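PDB 2O8Q: cupin type-2 domain-containing protein, which is of unknown function but has a cupin-like fold that holds a nickel ion in the crystal. Local coordinates for the interface of chains A and B. Residues are numbered along the deposited sequence; one frame, centred on the assembly and turned at random. Chains: chain A/B, Hypothetical protein.

Contact 1: the interface of chains A and B. Residues chain A 10-11, 69, 90; chain B 29, 45, 71, 111.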
ATOM      1  N   HIS A  10      -9.648 -21.820  -2.656  1.00 21.46           N
ATOM      2  CA  HIS A  10     -10.166 -22.796  -1.698  1.00 22.36           C
ATOM      3  C   HIS A  10      -9.015 -23.737  -1.335  1.00 24.13           C
ATOM      4  O   HIS A  10      -8.138 -23.985  -2.160  1.00 24.43           O
ATOM      5  CB  HIS A  10     -11.326 -23.592  -2.324  1.00 23.77           C
ATOM      6  CG  HIS A  10     -12.489 -22.754  -2.808  1.00 22.60           C
ATOM      7  ND1 HIS A  10     -13.429 -22.191  -1.951  1.00 25.26           N
ATOM      8  CD2 HIS A  10     -12.861 -22.379  -4.055  1.00 26.18           C
ATOM      9  CE1 HIS A  10     -14.314 -21.507  -2.658  1.00 25.23           C
ATOM     10  NE2 HIS A  10     -14.006 -21.627  -3.936  1.00 23.58           N
ATOM     11  N   GLU A  11      -9.019 -24.257  -0.114  1.00 21.38           N
ATOM     12  CA  GLU A  11      -8.027 -25.231   0.319  1.00 22.33           C
ATOM     13  C   GLU A  11      -8.426 -26.637  -0.169  1.00 26.97           C
ATOM     14  O   GLU A  11      -9.485 -27.108   0.211  1.00 30.55           O
ATOM     15  CB  GLU A  11      -7.952 -25.223   1.833  1.00 26.56           C
ATOM     16  CG  GLU A  11      -6.874 -26.124   2.358  1.00 28.04           C
ATOM     17  CD  GLU A  11      -6.654 -25.937   3.813  1.00 33.65           C
ATOM     18  OE1 GLU A  11      -7.479 -25.293   4.503  1.00 42.36           O
ATOM     19  OE2 GLU A  11      -5.632 -26.456   4.277  1.00 47.47           O
ATOM     20  N   TYR A  69      -9.592 -14.287   4.876  1.00 18.97           N
ATOM     21  CA  TYR A  69      -9.145 -15.696   4.991  1.00 18.42           C
ATOM     22  C   TYR A  69      -9.994 -16.368   6.056  1.00 19.68           C
ATOM     23  O   TYR A  69      -9.968 -16.000   7.183  1.00 18.42           O
ATOM     24  CB  TYR A  69      -7.650 -15.798   5.317  1.00 19.72           C
ATOM     25  CG  TYR A  69      -7.098 -17.204   5.220  1.00 17.46           C
ATOM     26  CD1 TYR A  69      -7.249 -18.071   6.286  1.00 19.50           C
ATOM     27  CD2 TYR A  69      -6.513 -17.672   4.058  1.00 19.17           C
ATOM     28  CE1 TYR A  69      -6.774 -19.367   6.191  1.00 18.28           C
ATOM     29  CE2 TYR A  69      -6.028 -18.943   3.966  1.00 18.50           C
ATOM     30  CZ  TYR A  69      -6.165 -19.801   5.024  1.00 18.40           C
ATOM     31  OH  TYR A  69      -5.694 -21.106   4.930  1.00 18.65           O
ATOM     32  N   GLY A  90      -9.976 -22.135   5.243  1.00 19.43           N
ATOM     33  CA  GLY A  90      -8.882 -22.214   4.287  1.00 17.48           C
ATOM     34  C   GLY A  90      -9.184 -21.443   3.028  1.00 19.01           C
ATOM     35  O   GLY A  90      -8.303 -21.273   2.221  1.00 19.00           O
TER
ATOM     36  N   ARG B  29       1.079 -22.405  -0.528  1.00 19.10           N
ATOM     37  CA  ARG B  29      -0.199 -22.451  -1.225  1.00 18.40           C
ATOM     38  C   ARG B  29      -0.620 -20.990  -1.472  1.00 21.04           C
ATOM     39  O   ARG B  29      -0.780 -20.195  -0.522  1.00 20.56           O
ATOM     40  CB  ARG B  29      -1.256 -23.187  -0.431  1.00 20.13           C
ATOM     41  CG  ARG B  29      -2.595 -23.243  -1.108  1.00 24.18           C
ATOM     42  CD  ARG B  29      -3.541 -24.170  -0.410  1.00 25.06           C
ATOM     43  NE  ARG B  29      -4.091 -23.611   0.841  1.00 22.61           N
ATOM     44  CZ  ARG B  29      -5.076 -22.689   0.882  1.00 23.10           C
ATOM     45  NH1 ARG B  29      -5.593 -22.190  -0.244  1.00 25.18           N
ATOM     46  NH2 ARG B  29      -5.497 -22.228   2.064  1.00 23.66           N
ATOM     47  N   VAL B  45      -0.213 -19.344   2.093  1.00 18.51           N
ATOM     48  CA  VAL B  45      -0.068 -20.161   3.292  1.00 18.97           C
ATOM     49  C   VAL B  45       1.228 -20.978   3.190  1.00 19.80           C
ATOM     50  O   VAL B  45       1.541 -21.527   2.143  1.00 19.09           O
ATOM     51  CB  VAL B  45      -1.280 -21.133   3.478  1.00 19.11           C
ATOM     52  CG1 VAL B  45      -1.042 -22.030   4.693  1.00 20.89           C
ATOM     53  CG2 VAL B  45      -2.561 -20.292   3.637  1.00 22.81           C
ATOM     54  N   LEU B  71      -1.835 -20.446  11.683  1.00 18.44           N
ATOM     55  CA  LEU B  71      -3.028 -21.250  11.480  1.00 18.53           C
ATOM     56  C   LEU B  71      -2.996 -22.599  12.235  1.00 19.05           C
ATOM     57  O   LEU B  71      -4.034 -23.142  12.668  1.00 22.49           O
ATOM     58  CB  LEU B  71      -3.191 -21.513   9.974  1.00 19.15           C
ATOM     59  CG  LEU B  71      -3.380 -20.315   9.035  1.00 18.33           C
ATOM     60  CD1 LEU B  71      -3.297 -20.647   7.580  1.00 21.59           C
ATOM     61  CD2 LEU B  71      -4.657 -19.514   9.350  1.00 21.08           C
ATOM     62  N   GLU B 111       1.619 -24.151  10.047  0.50 20.36           N
ATOM     63  CA  GLU B 111       0.954 -23.540   8.902  0.50 19.51           C
ATOM     64  C   GLU B 111       0.726 -22.078   9.273  0.50 17.62           C
ATOM     65  O   GLU B 111       0.153 -21.785  10.329  0.50 19.10           O
ATOM     66  CB  GLU B 111      -0.383 -24.247   8.570  0.50 21.31           C
ATOM     67  CG  GLU B 111      -1.038 -23.793   7.254  0.50 25.47           C
ATOM     68  CD  GLU B 111      -2.176 -24.710   6.766  0.50 24.77           C
ATOM     69  OE1 GLU B 111      -1.966 -25.936   6.786  0.50 32.65           O
ATOM     70  OE2 GLU B 111      -3.254 -24.186   6.345  0.50 34.68           O
TER
HETATM   71  O   HOH W   1      -7.180 -19.877   0.106  1.00 25.08           O
HETATM   72  O   HOH W   2      -5.250 -23.286  -2.990  1.00 44.72           O
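A:Gly90, in a loop with phi 93° and psi near zero, a backbone shape that glycine adopts easily, turns its carbonyl toward B:Arg29, which projects from the extended strand 26-30 of chain B. The guanidinium nitrogen B:Arg29 NH2 donates to A:Gly90 O at 3.0 Å, meeting a lone pair in the carbonyl plane, although the oxygen is tilted 25° out of the guanidinium plane. The same NH2 lies 3.1 Å from the phenolic A:Tyr69 OH, which sits at the guanidinium edge and can accept a second hydrogen bond. On the other branch, B:Arg29 NH1 reaches two waters: water 1 leads back to A:Gly90 O and water 2 to the carbonyl A:His10 O. Arginine suits this place because one flat cation can serve several oxygens at once. Its chain is extended as far as CD and then bends (chi3 75°), and A:Glu11 CA lies over the centre of one guanidinium face, 3.9 Å from B:Arg29 CZ. The A:Glu11 carboxylate stays beyond salt-bridge contact but may still help to balance the charge. Tyrosine joins polar and apolar surfaces: while its hydroxyl faces the arginine, two methyls stand off the same side of the ring plane, near different ortho carbons. A:Tyr69 CE2 packs against B:Val45 CG2 at 3.7 Å, and A:Tyr69 CE1 meets the leucine methyl B:Leu71 CD2 at 3.8 Å.

Contact 2: the interface of chains A and B. Residues chain A 19-20; chain B 26-27, 49.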
ATOM      1  N   ASP A  19       3.120 -25.952  -3.102  1.00 25.49           N
ATOM      2  CA  ASP A  19       4.242 -26.037  -4.033  1.00 29.90           C
ATOM      3  C   ASP A  19       5.542 -25.790  -3.226  1.00 29.55           C
ATOM      4  O   ASP A  19       5.696 -24.785  -2.534  1.00 24.88           O
ATOM      5  CB  ASP A  19       4.045 -24.988  -5.134  1.00 33.42           C
ATOM      6  CG  ASP A  19       4.561 -25.438  -6.469  1.00 43.29           C
ATOM      7  OD1 ASP A  19       4.137 -26.527  -6.945  1.00 60.67           O
ATOM      8  OD2 ASP A  19       5.392 -24.694  -7.043  1.00 56.41           O
ATOM      9  N   ARG A  20       6.489 -26.728  -3.334  1.00 31.86           N
ATOM     10  CA  ARG A  20       7.704 -26.697  -2.508  1.00 36.02           C
ATOM     11  C   ARG A  20       8.618 -25.518  -2.862  1.00 37.12           C
ATOM     12  O   ARG A  20       9.198 -25.471  -3.943  1.00 38.32           O
ATOM     13  CB  ARG A  20       8.451 -28.028  -2.637  1.00 36.36           C
ATOM     14  CG  ARG A  20       9.634 -28.187  -1.691  1.00 42.27           C
ATOM     15  CD  ARG A  20      10.355 -29.534  -1.846  1.00 40.79           C
ATOM     16  NE  ARG A  20      10.375 -30.075  -3.224  1.00 52.08           N
ATOM     17  CZ  ARG A  20      11.372 -30.790  -3.772  1.00 52.83           C
ATOM     18  NH1 ARG A  20      12.487 -31.068  -3.093  1.00 56.75           N
ATOM     19  NH2 ARG A  20      11.262 -31.232  -5.027  1.00 49.02           N
TER
ATOM     20  N   PHE B  26      10.151 -25.236   3.372  1.00 26.15           N
ATOM     21  CA  PHE B  26       8.732 -24.852   3.416  1.00 22.53           C
ATOM     22  C   PHE B  26       8.081 -25.034   2.050  1.00 24.70           C
ATOM     23  O   PHE B  26       8.757 -25.102   1.050  1.00 25.49           O
ATOM     24  CB  PHE B  26       8.556 -23.400   3.905  1.00 22.51           C
ATOM     25  CG  PHE B  26       9.031 -23.183   5.314  1.00 24.19           C
ATOM     26  CD1 PHE B  26       8.200 -23.469   6.382  1.00 23.14           C
ATOM     27  CD2 PHE B  26      10.327 -22.781   5.564  1.00 30.26           C
ATOM     28  CE1 PHE B  26       8.643 -23.312   7.682  1.00 23.99           C
ATOM     29  CE2 PHE B  26      10.762 -22.642   6.836  1.00 28.79           C
ATOM     30  CZ  PHE B  26       9.923 -22.900   7.898  1.00 26.97           C
ATOM     31  N   GLU B  27       6.759 -25.190   2.049  1.00 21.26           N
ATOM     32  CA  GLU B  27       5.955 -25.246   0.821  1.00 22.28           C
ATOM     33  C   GLU B  27       4.822 -24.238   0.970  1.00 21.16           C
ATOM     34  O   GLU B  27       4.484 -23.838   2.096  1.00 20.33           O
ATOM     35  CB  GLU B  27       5.436 -26.646   0.513  1.00 22.63           C
ATOM     36  CG  GLU B  27       4.549 -27.251   1.573  1.00 24.58           C
ATOM     37  CD  GLU B  27       4.240 -28.701   1.337  1.00 28.91           C
ATOM     38  OE1 GLU B  27       4.628 -29.257   0.298  1.00 28.84           O
ATOM     39  OE2 GLU B  27       3.595 -29.280   2.223  1.00 30.71           O
ATOM     40  N   ILE B  49       7.877 -28.402   5.990  1.00 23.31           N
ATOM     41  CA  ILE B  49       8.200 -29.744   5.498  1.00 26.44           C
ATOM     42  C   ILE B  49       8.894 -30.412   6.688  1.00 31.08           C
ATOM     43  O   ILE B  49       9.956 -29.924   7.086  1.00 28.21           O
ATOM     44  CB  ILE B  49       9.210 -29.646   4.340  1.00 27.43           C
ATOM     45  CG1 ILE B  49       8.597 -28.950   3.133  1.00 26.73           C
ATOM     46  CG2 ILE B  49       9.710 -31.054   3.950  1.00 26.84           C
ATOM     47  CD1 ILE B  49       9.551 -28.817   1.975  1.00 31.61           C
TER
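The loop segment A:Asp19 and A:Arg20 of chain A lies against the start of strand 26-30 in the cupin-like fold of chain B, with B:Ile49, just beyond strand 42-48, beside it. Contact here is chiefly between backbone and aliphatic carbon. The carbonyl oxygen A:Asp19 O stands 3.4 Å from B:Glu27 CA and also touches the first side-chain carbon of that glutamate, so the aspartate takes part through its main chain. B:Glu27 CB then packs on A:Arg20 CA at 3.8 Å. In B:Glu27 the first torsion places CG between the backbone N and the carbonyl carbon (chi1 60°); the remaining chain is extended, and its charged group stays well separated from that of the arginine. A:Arg20 NE and B:Glu27 OE1 are 6.8 Å apart, too far for a salt bridge, though the opposite charges may attract weakly over that distance. Arginine serves here through its long methylene stem, which offers apolar surface while its guanidinium turns away from the isoleucine. With chi1 at -173° and chi2 at 180° the stem runs straight through CG to CD before bending at chi3, and it passes obliquely by the B:Ile49 side chain. Isoleucine is a fitting partner because its longer branch ends in a methyl that can reach across to the stem. The backbone carbonyl of B:Phe26 adds a looser contact, B:Phe26 O lying 3.9 Å from A:Arg20 C. At the tip of the isoleucine branch, methyl B:Ile49 CD1 lies 3.7 Å from A:Arg20 CG and 4.0 Å from A:Arg20 CD.

The C-alpha centres of contact 1 and contact 2 are about 13 Å apart, and strand 26-30 of chain B runs through both: its first residues serve contact 2, and B:Arg29 serves contact 1. Strand 42-48 also ties them, carrying B:Val45 in contact 1 and leading to B:Ile49 in contact 2. Chain A meets this region with separate segments: loop residues and strand 66-72 in contact 1, the loop at A:Asp19 and A:Arg20 in contact 2. Directed polar bonds with some packing serve the first, mostly carbon packing the second. Two-fold symmetry repeats both, which would suit a dimer, but the structure alone does not prove the biological oligomer.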